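Seryl-tRNA synthetase (Pyrococcus horikoshii, PDB 2DQ0) activates serine with ATP and attaches it to tRNA(Ser), and probably also to tRNA(Sec), as a homodimeric class II synthetase. Local coordinates at residues Pro256-His261 against Glu306-Ser311; Gly211-Ile216 against Leu273-Val278; Ile126-Lys131 against Gln145-Met150; Leu139-Glu144 against Gln365-Glu370. All blocks are in the same frame, centred on the assembly; numbering follows the deposited sequence.

How the contacts relate
From the N terminus, contact 3 opens first, at 126-131, and closes a short loop at 145-150. Contact 4 opens at 139-144, before that loop is shut, so the two cross; they share helix 139-146, and Phe-368 packs on both Gln-145 and Met-150. Contact 4 closes only at 365-370, and its long span encloses contacts 2 and 1. These also cross: contact 2 runs from 211-216 to 273-278, contact 1 from 256-261 to 306-311, and neighbouring strands 273-282 and 301-311 join them by backbone bonds. All four reach one catalytic sheet, contacts 1 and 2 touching the second subunit, contacts 3 and 4 over 30 Å away (centre to centre).

Contact 1: Pro256-His261 against Glu306-Ser311; sequences PLAGMH and EQFVYS. With SSA (5'-O-(N-(L-seryl)-sulfamoyl)adenosine), chain G.
Beside the serine pocket of the class II catalytic core, Leu-257, Ala-258 and His-261, from helix 254-259 and the turn after it, lie on Phe-308 and Tyr-310 of strand 301-311. Leu-257 CB stands over one face of the Phe-308 ring, 4.2 Å from its centroid, while Ala-258, with only a methyl, packs its CB against CZ and CE2 of Phe-308. Tyr-310 OH donates to Leu-257 O (2.8 Å), lying in the carbonyl plane on a lone pair; a phenol suits this place because it buries an apolar ring yet satisfies a backbone oxygen. The edge of the His-261 ring points at the face of Tyr-310, centroids 5.2 Å apart and planes at 82°. Bonds from NE2 to Tyr-275 and from ND1 to Glu-264 fix the imidazole's rotation. On the same strand Glu-306, its chain bent at chi2 (87°), takes the seryl-adenylate analogue with both oxygens: OE1 from OG at 2.7 Å and OE2 from N10 at 2.6 Å. Strand 301-311 runs antiparallel to 273-282 and 398-406, with helix 316-333 against Gln-307, while Tyr-187 and Lys-179 of the second subunit bond to the backbone oxygens of Pro-256 and Met-260.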
# COMPACT_ATOMS: atom_id res chain seq x y z
N PRO A 256 9.69 -6.68 -5.30
CA PRO A 256 8.81 -7.79 -5.74
C PRO A 256 9.17 -8.24 -7.16
O PRO A 256 8.98 -9.41 -7.52
CB PRO A 256 7.41 -7.18 -5.65
CG PRO A 256 7.64 -5.71 -5.76
CD PRO A 256 8.89 -5.49 -4.95
N LEU A 257 9.71 -7.32 -7.96
CA LEU A 257 10.15 -7.62 -9.31
C LEU A 257 11.35 -8.58 -9.27
O LEU A 257 11.50 -9.42 -10.16
CB LEU A 257 10.55 -6.35 -10.04
CG LEU A 257 9.69 -5.84 -11.19
CD1 LEU A 257 8.40 -6.65 -11.33
CD2 LEU A 257 9.43 -4.36 -10.95
N ALA A 258 12.21 -8.45 -8.27
CA ALA A 258 13.36 -9.35 -8.16
C ALA A 258 12.94 -10.69 -7.55
O ALA A 258 13.39 -11.75 -7.97
CB ALA A 258 14.47 -8.71 -7.33
N GLY A 259 12.07 -10.66 -6.55
CA GLY A 259 11.64 -11.90 -5.96
C GLY A 259 10.82 -12.72 -6.94
O GLY A 259 10.69 -13.94 -6.79
N MET A 260 10.26 -12.06 -7.95
CA MET A 260 9.42 -12.73 -8.96
C MET A 260 9.99 -14.05 -9.52
O MET A 260 9.25 -14.98 -9.78
CB MET A 260 9.13 -11.77 -10.12
CG MET A 260 8.31 -12.37 -11.26
SD MET A 260 8.03 -11.18 -12.61
CE MET A 260 6.28 -11.18 -12.67
N HIS A 261 11.30 -14.11 -9.71
CA HIS A 261 11.93 -15.31 -10.24
C HIS A 261 12.89 -15.96 -9.26
O HIS A 261 13.83 -16.64 -9.65
CB HIS A 261 12.67 -14.98 -11.54
CG HIS A 261 11.76 -14.63 -12.68
ND1 HIS A 261 10.90 -15.54 -13.25
CD2 HIS A 261 11.58 -13.47 -13.36
CE1 HIS A 261 10.22 -14.96 -14.23
NE2 HIS A 261 10.62 -13.70 -14.32
N GLU A 306 8.83 1.65 -12.30
CA GLU A 306 10.18 1.11 -12.20
C GLU A 306 10.67 0.20 -13.32
O GLU A 306 9.93 -0.67 -13.79
CB GLU A 306 10.28 0.35 -10.87
CG GLU A 306 11.60 -0.37 -10.62
CD GLU A 306 12.61 0.53 -9.98
OE1 GLU A 306 12.45 1.76 -10.08
OE2 GLU A 306 13.57 0.00 -9.37
N GLN A 307 11.93 0.37 -13.71
CA GLN A 307 12.56 -0.47 -14.73
C GLN A 307 13.35 -1.55 -14.01
O GLN A 307 14.11 -1.25 -13.08
CB GLN A 307 13.59 0.31 -15.56
CG GLN A 307 13.11 1.45 -16.44
CD GLN A 307 14.28 2.16 -17.08
OE1 GLN A 307 14.66 3.28 -16.68
NE2 GLN A 307 14.90 1.51 -18.05
N PHE A 308 13.18 -2.81 -14.41
CA PHE A 308 13.96 -3.88 -13.79
C PHE A 308 14.43 -4.81 -14.90
O PHE A 308 13.65 -5.15 -15.80
CB PHE A 308 13.15 -4.63 -12.76
CG PHE A 308 13.96 -5.57 -11.91
CD1 PHE A 308 14.37 -6.82 -12.40
CD2 PHE A 308 14.26 -5.23 -10.58
CE1 PHE A 308 15.06 -7.71 -11.58
CE2 PHE A 308 14.95 -6.11 -9.75
CZ PHE A 308 15.35 -7.36 -10.25
N VAL A 309 15.69 -5.22 -14.80
CA VAL A 309 16.36 -6.05 -15.79
C VAL A 309 17.13 -7.27 -15.29
O VAL A 309 17.89 -7.21 -14.31
CB VAL A 309 17.35 -5.19 -16.61
CG1 VAL A 309 18.16 -6.06 -17.55
CG2 VAL A 309 16.60 -4.14 -17.39
N TYR A 310 16.93 -8.38 -16.00
CA TYR A 310 17.64 -9.63 -15.73
C TYR A 310 18.44 -9.81 -16.99
O TYR A 310 17.86 -9.91 -18.07
CB TYR A 310 16.69 -10.82 -15.63
CG TYR A 310 15.81 -10.89 -14.41
CD1 TYR A 310 14.66 -10.11 -14.29
CD2 TYR A 310 16.10 -11.80 -13.39
CE1 TYR A 310 13.80 -10.25 -13.20
CE2 TYR A 310 15.25 -11.94 -12.28
CZ TYR A 310 14.10 -11.17 -12.20
OH TYR A 310 13.25 -11.32 -11.12
N SER A 311 19.76 -9.83 -16.89
CA SER A 311 20.59 -10.02 -18.08
C SER A 311 21.73 -11.02 -17.86
O SER A 311 21.94 -11.54 -16.75
CB SER A 311 21.18 -8.69 -18.56
OG SER A 311 22.34 -8.35 -17.82
N10 SSA G . 14.55 0.63 -7.04
CA SSA G . 15.45 1.79 -7.09
CB SSA G . 15.39 2.47 -8.43
OG SSA G . 14.16 3.18 -8.62
C9 SSA G . 15.14 2.84 -6.03
O9 SSA G . 14.14 2.75 -5.32
N8 SSA G . 16.02 3.84 -5.90
S1 SSA G . 15.76 5.02 -4.85
O1S SSA G . 15.74 4.38 -3.54
O2S SSA G . 16.74 6.06 -5.15
O5' SSA G . 14.31 5.52 -5.20
C5' SSA G . 14.04 5.98 -6.51
C4' SSA G . 13.45 7.36 -6.50
O4' SSA G . 12.19 7.37 -5.79
C3' SSA G . 14.24 8.47 -5.85
O3' SSA G . 15.27 8.90 -6.72
C2' SSA G . 13.15 9.52 -5.75
O2' SSA G . 12.80 10.12 -6.98
C1' SSA G . 11.99 8.66 -5.24
N9 SSA G . 11.95 8.50 -3.79
C8 SSA G . 12.73 7.70 -2.98
N7 SSA G . 12.44 7.79 -1.70
C5 SSA G . 11.40 8.72 -1.67
C6 SSA G . 10.65 9.28 -0.61
N6 SSA G . 10.84 8.96 0.67
N1 SSA G . 9.66 10.18 -0.92
C2 SSA G . 9.47 10.50 -2.22
N3 SSA G . 10.12 10.04 -3.31
C4 SSA G . 11.09 9.16 -2.96

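Contact 2: Gly211-Ile216 against Leu273-Val278; sequences GFTPVI and LLYVGV
This is a parallel strand pairing, in which Thr-213, Pro-214 and Val-215 match Tyr-275, Val-276 and Gly-277; it joins the strand following helix 190-209, as in class II motif 1, to the first strand of motif 2. Backbone bonds alternate from Thr-213 to Val-278: Val-276 N reaches Thr-213 O at 3.1 Å, and Val-215 N reaches Val-276 O at 3.0 Å. Pro-214 fits between them because its nitrogen, which bears no hydrogen, is not one that faces the partner strand. Ahead of the strand, Gly-211 with positive phi ends the helix in a Schellman motif, and Phe-212 turns its ring so that Leu-274 CB stands over one face, 3.8 Å from the centroid and 14° off the normal. Phe-212 CB also packs on Val-276 CG1, on the side where helix 190-209 covers Val-276 and Val-278. Val-215 and Ile-216 pair antiparallel with a strand of the second subunit, carrying the sheet across the interface. Thr-213 grips Leu-274 O twice, through N (2.9 Å) and OG1 (2.8 Å), which arrive from opposite faces of its plane; the hydroxyl thus adds a side-chain bond to the regular backbone pattern, giving this carbonyl oxygen two donors.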
# COMPACT_ATOMS: atom_id res chain seq x y z
N GLY A 211 10.05 -2.25 -25.35
CA GLY A 211 10.06 -3.67 -25.08
C GLY A 211 9.90 -4.21 -23.67
O GLY A 211 10.11 -5.42 -23.44
N PHE A 212 9.52 -3.37 -22.72
CA PHE A 212 9.35 -3.85 -21.34
C PHE A 212 7.93 -4.35 -21.05
O PHE A 212 6.94 -3.69 -21.40
CB PHE A 212 9.71 -2.74 -20.36
CG PHE A 212 11.16 -2.43 -20.32
CD1 PHE A 212 11.82 -2.01 -21.48
CD2 PHE A 212 11.89 -2.59 -19.14
CE1 PHE A 212 13.20 -1.75 -21.46
CE2 PHE A 212 13.26 -2.34 -19.10
CZ PHE A 212 13.93 -1.91 -20.27
N THR A 213 7.82 -5.53 -20.44
CA THR A 213 6.51 -6.08 -20.11
C THR A 213 6.03 -5.37 -18.84
O THR A 213 6.68 -5.38 -17.78
CB THR A 213 6.53 -7.64 -19.92
OG1 THR A 213 7.79 -8.04 -19.37
CG2 THR A 213 6.35 -8.35 -21.27
N PRO A 214 4.89 -4.69 -18.94
CA PRO A 214 4.38 -3.98 -17.76
C PRO A 214 3.84 -4.89 -16.67
O PRO A 214 3.21 -5.90 -16.94
CB PRO A 214 3.32 -3.04 -18.36
CG PRO A 214 2.81 -3.81 -19.51
CD PRO A 214 4.06 -4.42 -20.13
N VAL A 215 4.07 -4.51 -15.42
CA VAL A 215 3.57 -5.30 -14.33
C VAL A 215 3.14 -4.52 -13.09
O VAL A 215 3.72 -3.49 -12.75
CB VAL A 215 4.59 -6.39 -13.96
CG1 VAL A 215 5.97 -5.92 -14.31
CG2 VAL A 215 4.50 -6.76 -12.48
N ILE A 216 2.07 -5.00 -12.46
CA ILE A 216 1.58 -4.48 -11.21
C ILE A 216 1.88 -5.65 -10.25
O ILE A 216 1.22 -6.68 -10.26
CB ILE A 216 0.06 -4.22 -11.24
CG1 ILE A 216 -0.25 -2.99 -12.11
CG2 ILE A 216 -0.46 -4.04 -9.81
CD1 ILE A 216 -1.74 -2.77 -12.36
N LEU A 273 15.26 -10.39 -19.44
CA LEU A 273 13.86 -10.30 -19.05
C LEU A 273 13.69 -8.83 -18.71
O LEU A 273 14.37 -8.32 -17.83
CB LEU A 273 13.57 -11.16 -17.83
CG LEU A 273 13.79 -12.67 -17.94
CD1 LEU A 273 13.35 -13.35 -16.65
CD2 LEU A 273 13.00 -13.23 -19.10
N LEU A 274 12.79 -8.15 -19.41
CA LEU A 274 12.59 -6.74 -19.15
C LEU A 274 11.25 -6.39 -18.51
O LEU A 274 10.18 -6.56 -19.09
CB LEU A 274 12.76 -5.95 -20.45
CG LEU A 274 14.02 -6.32 -21.25
CD1 LEU A 274 13.88 -5.71 -22.62
CD2 LEU A 274 15.32 -5.86 -20.55
N TYR A 275 11.32 -5.88 -17.29
CA TYR A 275 10.10 -5.50 -16.60
C TYR A 275 10.00 -4.02 -16.26
O TYR A 275 10.98 -3.37 -15.91
CB TYR A 275 9.97 -6.32 -15.31
CG TYR A 275 9.83 -7.80 -15.56
CD1 TYR A 275 8.70 -8.32 -16.17
CD2 TYR A 275 10.83 -8.68 -15.15
CE1 TYR A 275 8.56 -9.69 -16.37
CE2 TYR A 275 10.70 -10.05 -15.33
CZ TYR A 275 9.56 -10.54 -15.95
OH TYR A 275 9.43 -11.90 -16.10
N VAL A 276 8.79 -3.51 -16.39
CA VAL A 276 8.52 -2.14 -16.00
C VAL A 276 7.30 -2.22 -15.09
O VAL A 276 6.18 -2.45 -15.54
CB VAL A 276 8.24 -1.22 -17.20
CG1 VAL A 276 7.22 -1.86 -18.18
CG2 VAL A 276 7.75 0.11 -16.69
N GLY A 277 7.54 -2.06 -13.79
CA GLY A 277 6.45 -2.12 -12.84
C GLY A 277 5.95 -0.76 -12.38
O GLY A 277 6.66 0.26 -12.52
N VAL A 278 4.73 -0.75 -11.86
CA VAL A 278 4.09 0.45 -11.31
C VAL A 278 3.65 -0.02 -9.94
O VAL A 278 3.19 -1.15 -9.79
CB VAL A 278 2.75 0.85 -11.99
CG1 VAL A 278 2.49 2.33 -11.76
CG2 VAL A 278 2.76 0.49 -13.43

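Contact 3: Ile126-Lys131 against Gln145-Met150; sequences IRFWGK and QSQGKM
Phe-128 pushes its ring into the turn formed by Ser-146, Gln-147 and Lys-149. Chi1 of -58° sets CG anti to the carbonyl carbon; Ser-146 O lies over one face of the ring, 3.3 Å from Phe-128 CZ. Gln-147 OE1 sits instead at the ring edge, near its plane, and the amide is tilted 47° to the ring; an oxygen there faces the slightly positive ring hydrogens. Lys-149 passes obliquely, CB and CD touching the CD1-CE1 side of the phenyl, with CD 3.8 Å from Phe-128 CE1; a lysine's aliphatic part can pack on a ring while NZ, swung by a bend at chi4 (68°), makes a weak bond back to Gln-147 OE1. The turn is what follows helix 139-146: Gln-147, with positive phi, is the C' residue of a Schellman motif, and a type I' turn runs from Ser-146 to Lys-149, with glycine at 148 adopting positive phi easily. Strand 124-129 is antiparallel to 338-342, with a classic bulge at Ile-126 and Arg-127 facing Val-340. Met-150 sends CG anti to its backbone N, and the flexible thioether ends with CE by the carbonyl oxygens of Trp-129 and Gly-130, 3.7 Å from the latter; its CB packs on Phe-128 CB at 4.2 Å. Trp-129 turns the other way, onto Tyr-338.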
# COMPACT_ATOMS: atom_id res chain seq x y z
N ILE A 126 28.58 13.84 -14.52
CA ILE A 126 29.20 13.35 -15.75
C ILE A 126 28.44 13.76 -16.99
O ILE A 126 28.87 13.48 -18.10
CB ILE A 126 29.28 11.81 -15.76
CG1 ILE A 126 27.88 11.21 -15.62
CG2 ILE A 126 30.18 11.31 -14.62
CD1 ILE A 126 27.86 9.71 -15.71
N ARG A 127 27.33 14.44 -16.80
CA ARG A 127 26.51 14.82 -17.93
C ARG A 127 25.47 15.86 -17.49
O ARG A 127 24.99 15.84 -16.36
CB ARG A 127 25.85 13.54 -18.48
CG ARG A 127 24.88 13.74 -19.62
CD ARG A 127 24.73 12.52 -20.53
NE ARG A 127 24.15 11.29 -19.96
CZ ARG A 127 24.81 10.39 -19.23
NH1 ARG A 127 26.09 10.57 -18.94
NH2 ARG A 127 24.22 9.28 -18.83
N PHE A 128 25.15 16.80 -18.37
CA PHE A 128 24.19 17.84 -18.05
C PHE A 128 23.26 18.03 -19.23
O PHE A 128 23.67 17.88 -20.37
CB PHE A 128 24.88 19.16 -17.77
CG PHE A 128 25.86 19.10 -16.65
CD1 PHE A 128 27.17 18.70 -16.89
CD2 PHE A 128 25.49 19.50 -15.37
CE1 PHE A 128 28.10 18.69 -15.86
CE2 PHE A 128 26.41 19.49 -14.33
CZ PHE A 128 27.72 19.09 -14.57
N TRP A 129 22.01 18.40 -18.96
CA TRP A 129 21.05 18.61 -20.04
C TRP A 129 20.08 19.74 -19.70
O TRP A 129 19.71 19.90 -18.54
CB TRP A 129 20.28 17.29 -20.27
CG TRP A 129 19.30 17.37 -21.41
CD1 TRP A 129 19.55 17.11 -22.73
CD2 TRP A 129 17.98 17.91 -21.36
NE1 TRP A 129 18.47 17.47 -23.50
CE2 TRP A 129 17.49 17.96 -22.68
CE3 TRP A 129 17.16 18.37 -20.31
CZ2 TRP A 129 16.22 18.45 -22.99
CZ3 TRP A 129 15.89 18.86 -20.63
CH2 TRP A 129 15.44 18.90 -21.95
N GLY A 130 19.68 20.52 -20.70
CA GLY A 130 18.69 21.58 -20.48
C GLY A 130 19.12 23.00 -20.13
O GLY A 130 20.30 23.28 -19.89
N LYS A 131 18.14 23.90 -20.10
CA LYS A 131 18.38 25.32 -19.78
C LYS A 131 17.70 25.69 -18.47
O LYS A 131 16.50 25.98 -18.43
CB LYS A 131 17.87 26.22 -20.89
CG LYS A 131 17.98 27.70 -20.60
CD LYS A 131 17.61 28.50 -21.84
CE LYS A 131 17.79 30.00 -21.66
NZ LYS A 131 17.33 30.76 -22.87
N GLN A 145 27.63 23.90 -8.90
CA GLN A 145 27.02 22.60 -9.09
C GLN A 145 26.98 22.16 -10.56
O GLN A 145 27.06 20.97 -10.87
CB GLN A 145 25.62 22.62 -8.47
CG GLN A 145 25.62 22.76 -6.95
CD GLN A 145 26.12 21.50 -6.24
OE1 GLN A 145 27.32 21.37 -5.88
NE2 GLN A 145 25.21 20.54 -6.05
N SER A 146 26.86 23.13 -11.46
CA SER A 146 26.82 22.79 -12.88
C SER A 146 28.21 22.78 -13.49
O SER A 146 28.40 22.31 -14.61
CB SER A 146 25.93 23.79 -13.63
OG SER A 146 26.27 25.13 -13.29
N GLN A 147 29.20 23.29 -12.76
CA GLN A 147 30.56 23.32 -13.28
C GLN A 147 30.60 24.15 -14.56
O GLN A 147 31.38 23.85 -15.47
CB GLN A 147 31.07 21.91 -13.61
CG GLN A 147 30.86 20.83 -12.56
CD GLN A 147 31.33 19.47 -13.06
OE1 GLN A 147 31.02 19.06 -14.18
NE2 GLN A 147 32.06 18.75 -12.22
N GLY A 148 29.74 25.16 -14.66
CA GLY A 148 29.71 25.99 -15.85
C GLY A 148 29.40 25.25 -17.14
O GLY A 148 29.34 25.85 -18.21
N LYS A 149 29.18 23.95 -17.02
CA LYS A 149 28.89 23.10 -18.16
C LYS A 149 27.40 23.03 -18.54
O LYS A 149 27.02 22.20 -19.35
CB LYS A 149 29.40 21.69 -17.89
CG LYS A 149 30.90 21.60 -17.55
CD LYS A 149 31.33 20.14 -17.34
CE LYS A 149 32.85 19.96 -17.21
NZ LYS A 149 33.45 20.52 -15.96
N MET A 150 26.56 23.89 -17.98
CA MET A 150 25.13 23.83 -18.28
C MET A 150 24.53 25.19 -18.65
O MET A 150 24.77 26.19 -17.97
CB MET A 150 24.38 23.24 -17.07
CG MET A 150 22.85 23.30 -17.12
SD MET A 150 22.05 22.45 -15.72
CE MET A 150 20.64 21.84 -16.46

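Contact 4: Leu139-Glu144 against Gln365-Glu370; sequences LERFLE and QGKFRE. With SSA (5'-O-(N-(L-seryl)-sulfamoyl)adenosine), chain G; SO4 (sulfate ion), chain D.
Arg-141 of helix 139-146 reaches across to Gly-366, in the turn just before strand 367-376, which leads to the adenylate pocket. Its CG is anti to the backbone N (chi1 177°) and the chain bends at chi3, after which NE donates to Gly-366 O at 2.7 Å, from above the carbonyl plane. Arg-141 NH2 lies 3.0 Å from Gln-365 O. Over the centre of the Arg-141 guanidinium, 3.6 Å above its plane, stands Lys-367 CE; the aliphatic carbon can cover the flat cation, although NZ is then 4.0 Å from Arg-141 NH1, a proximity of like charges that probably costs some energy. Next along the helix, Phe-142 brings CE2 to within 4.3 Å of Phe-368 CZ, and both rings meet Trp-361 edge-to-face, an aromatic cluster suited to the buried side of the helix. Leu-143 points away from 365-370, and its side chain touches Tyr-152. Farther along the strand, Arg-369 NH2 bonds Gln-365 OE1 in the guanidinium plane (2.6 Å), and NH1 holds a sulfate probably from the crystallisation liquor. Gly-366, at ease with positive phi, and Lys-367 face Met-362 in a G1 bulge closing the hairpin of strands 354-362 and 367-376, from which Glu-370 OE1 accepts a hydrogen bond from O3' of the analogue's ribose (2.8 Å) in the class II active site.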
# COMPACT_ATOMS: atom_id res chain seq x y z
N LEU A 139 22.79 31.98 -8.12
CA LEU A 139 23.78 31.98 -9.18
C LEU A 139 25.11 31.30 -8.90
O LEU A 139 25.64 30.56 -9.74
CB LEU A 139 24.00 33.43 -9.62
CG LEU A 139 24.76 33.76 -10.91
CD1 LEU A 139 26.24 33.75 -10.64
CD2 LEU A 139 24.37 32.81 -12.02
N GLU A 140 25.69 31.55 -7.72
CA GLU A 140 26.97 30.91 -7.45
C GLU A 140 26.75 29.43 -7.21
O GLU A 140 27.43 28.61 -7.81
CB GLU A 140 27.68 31.55 -6.24
CG GLU A 140 29.06 30.95 -5.99
CD GLU A 140 30.04 31.91 -5.36
OE1 GLU A 140 31.19 31.49 -5.08
OE2 GLU A 140 29.68 33.09 -5.16
N ARG A 141 25.79 29.09 -6.36
CA ARG A 141 25.52 27.68 -6.10
C ARG A 141 25.27 26.97 -7.42
O ARG A 141 25.87 25.94 -7.71
CB ARG A 141 24.32 27.50 -5.16
CG ARG A 141 23.96 26.03 -4.92
CD ARG A 141 23.25 25.80 -3.60
NE ARG A 141 21.92 26.40 -3.56
CZ ARG A 141 21.28 26.74 -2.45
NH1 ARG A 141 21.85 26.54 -1.26
NH2 ARG A 141 20.07 27.28 -2.53
N PHE A 142 24.39 27.53 -8.24
CA PHE A 142 24.10 26.90 -9.51
C PHE A 142 25.36 26.66 -10.32
O PHE A 142 25.57 25.56 -10.83
CB PHE A 142 23.13 27.74 -10.34
CG PHE A 142 23.01 27.26 -11.75
CD1 PHE A 142 23.87 27.74 -12.75
CD2 PHE A 142 22.14 26.23 -12.07
CE1 PHE A 142 23.86 27.20 -14.03
CE2 PHE A 142 22.12 25.69 -13.35
CZ PHE A 142 22.99 26.17 -14.33
N LEU A 143 26.20 27.69 -10.45
CA LEU A 143 27.41 27.58 -11.26
C LEU A 143 28.42 26.57 -10.78
O LEU A 143 29.08 25.91 -11.59
CB LEU A 143 28.05 28.96 -11.40
CG LEU A 143 27.28 29.85 -12.38
CD1 LEU A 143 27.76 31.29 -12.29
CD2 LEU A 143 27.47 29.32 -13.79
N GLU A 144 28.53 26.44 -9.46
CA GLU A 144 29.45 25.49 -8.85
C GLU A 144 28.92 24.09 -9.11
O GLU A 144 29.67 23.19 -9.49
CB GLU A 144 29.55 25.72 -7.35
CG GLU A 144 30.96 25.99 -6.83
CD GLU A 144 31.79 24.73 -6.69
OE1 GLU A 144 31.32 23.79 -6.01
OE2 GLU A 144 32.91 24.68 -7.24
N GLN A 365 14.33 25.56 -5.00
CA GLN A 365 15.32 25.18 -4.00
C GLN A 365 16.69 25.76 -4.32
O GLN A 365 17.54 25.90 -3.44
CB GLN A 365 15.46 23.67 -3.96
CG GLN A 365 14.38 22.93 -3.19
CD GLN A 365 14.66 21.45 -3.13
OE1 GLN A 365 15.81 21.04 -2.92
NE2 GLN A 365 13.64 20.64 -3.33
N GLY A 366 16.91 26.09 -5.59
CA GLY A 366 18.21 26.59 -5.98
C GLY A 366 19.22 25.46 -5.96
O GLY A 366 20.38 25.68 -5.67
N LYS A 367 18.80 24.24 -6.26
CA LYS A 367 19.74 23.11 -6.29
C LYS A 367 19.33 21.88 -7.13
O LYS A 367 18.20 21.76 -7.58
CB LYS A 367 20.08 22.67 -4.86
CG LYS A 367 18.91 22.50 -3.96
CD LYS A 367 19.34 22.19 -2.53
CE LYS A 367 19.95 23.39 -1.82
NZ LYS A 367 20.08 23.13 -0.34
N PHE A 368 20.29 20.99 -7.38
CA PHE A 368 19.99 19.77 -8.11
C PHE A 368 19.54 18.71 -7.09
O PHE A 368 20.19 18.52 -6.06
CB PHE A 368 21.23 19.25 -8.85
CG PHE A 368 21.63 20.08 -10.03
CD1 PHE A 368 22.52 21.15 -9.88
CD2 PHE A 368 21.16 19.77 -11.31
CE1 PHE A 368 22.93 21.89 -10.99
CE2 PHE A 368 21.56 20.50 -12.42
CZ PHE A 368 22.44 21.57 -12.27
N ARG A 369 18.43 18.04 -7.34
CA ARG A 369 17.96 17.03 -6.39
C ARG A 369 17.70 15.70 -7.08
O ARG A 369 17.13 15.68 -8.18
CB ARG A 369 16.67 17.50 -5.69
CG ARG A 369 16.72 18.89 -5.05
CD ARG A 369 17.87 19.04 -4.07
NE ARG A 369 17.98 17.97 -3.07
CZ ARG A 369 17.33 17.93 -1.90
NH1 ARG A 369 17.52 16.91 -1.07
NH2 ARG A 369 16.47 18.88 -1.55
N GLU A 370 18.11 14.62 -6.42
CA GLU A 370 17.91 13.26 -6.93
C GLU A 370 16.47 13.09 -7.32
O GLU A 370 15.56 13.43 -6.56
CB GLU A 370 18.24 12.19 -5.89
CG GLU A 370 17.88 10.78 -6.37
CD GLU A 370 18.16 9.69 -5.36
OE1 GLU A 370 17.82 8.52 -5.64
OE2 GLU A 370 18.73 10.00 -4.29
N10 SSA G . 14.55 0.63 -7.04
CA SSA G . 15.45 1.79 -7.09
CB SSA G . 15.39 2.47 -8.43
OG SSA G . 14.16 3.18 -8.62
C9 SSA G . 15.14 2.84 -6.03
O9 SSA G . 14.14 2.75 -5.32
N8 SSA G . 16.02 3.84 -5.90
S1 SSA G . 15.76 5.02 -4.85
O1S SSA G . 15.74 4.38 -3.54
O2S SSA G . 16.74 6.06 -5.15
O5' SSA G . 14.31 5.52 -5.20
C5' SSA G . 14.04 5.98 -6.51
C4' SSA G . 13.45 7.36 -6.50
O4' SSA G . 12.19 7.37 -5.79
C3' SSA G . 14.24 8.47 -5.85
O3' SSA G . 15.27 8.90 -6.72
C2' SSA G . 13.15 9.52 -5.75
O2' SSA G . 12.80 10.12 -6.98
C1' SSA G . 11.99 8.66 -5.24
N9 SSA G . 11.95 8.50 -3.79
C8 SSA G . 12.73 7.70 -2.98
N7 SSA G . 12.44 7.79 -1.70
C5 SSA G . 11.40 8.72 -1.67
C6 SSA G . 10.65 9.28 -0.61
N6 SSA G . 10.84 8.96 0.67
N1 SSA G . 9.66 10.18 -0.92
C2 SSA G . 9.47 10.50 -2.22
N3 SSA G . 10.12 10.04 -3.31
C4 SSA G . 11.09 9.16 -2.96
S SO4 D . 16.09 17.89 2.58
O1 SO4 D . 14.79 17.20 2.64
O2 SO4 D . 15.91 19.16 1.85
O3 SO4 D . 16.61 18.17 3.94
O4 SO4 D . 17.05 17.03 1.87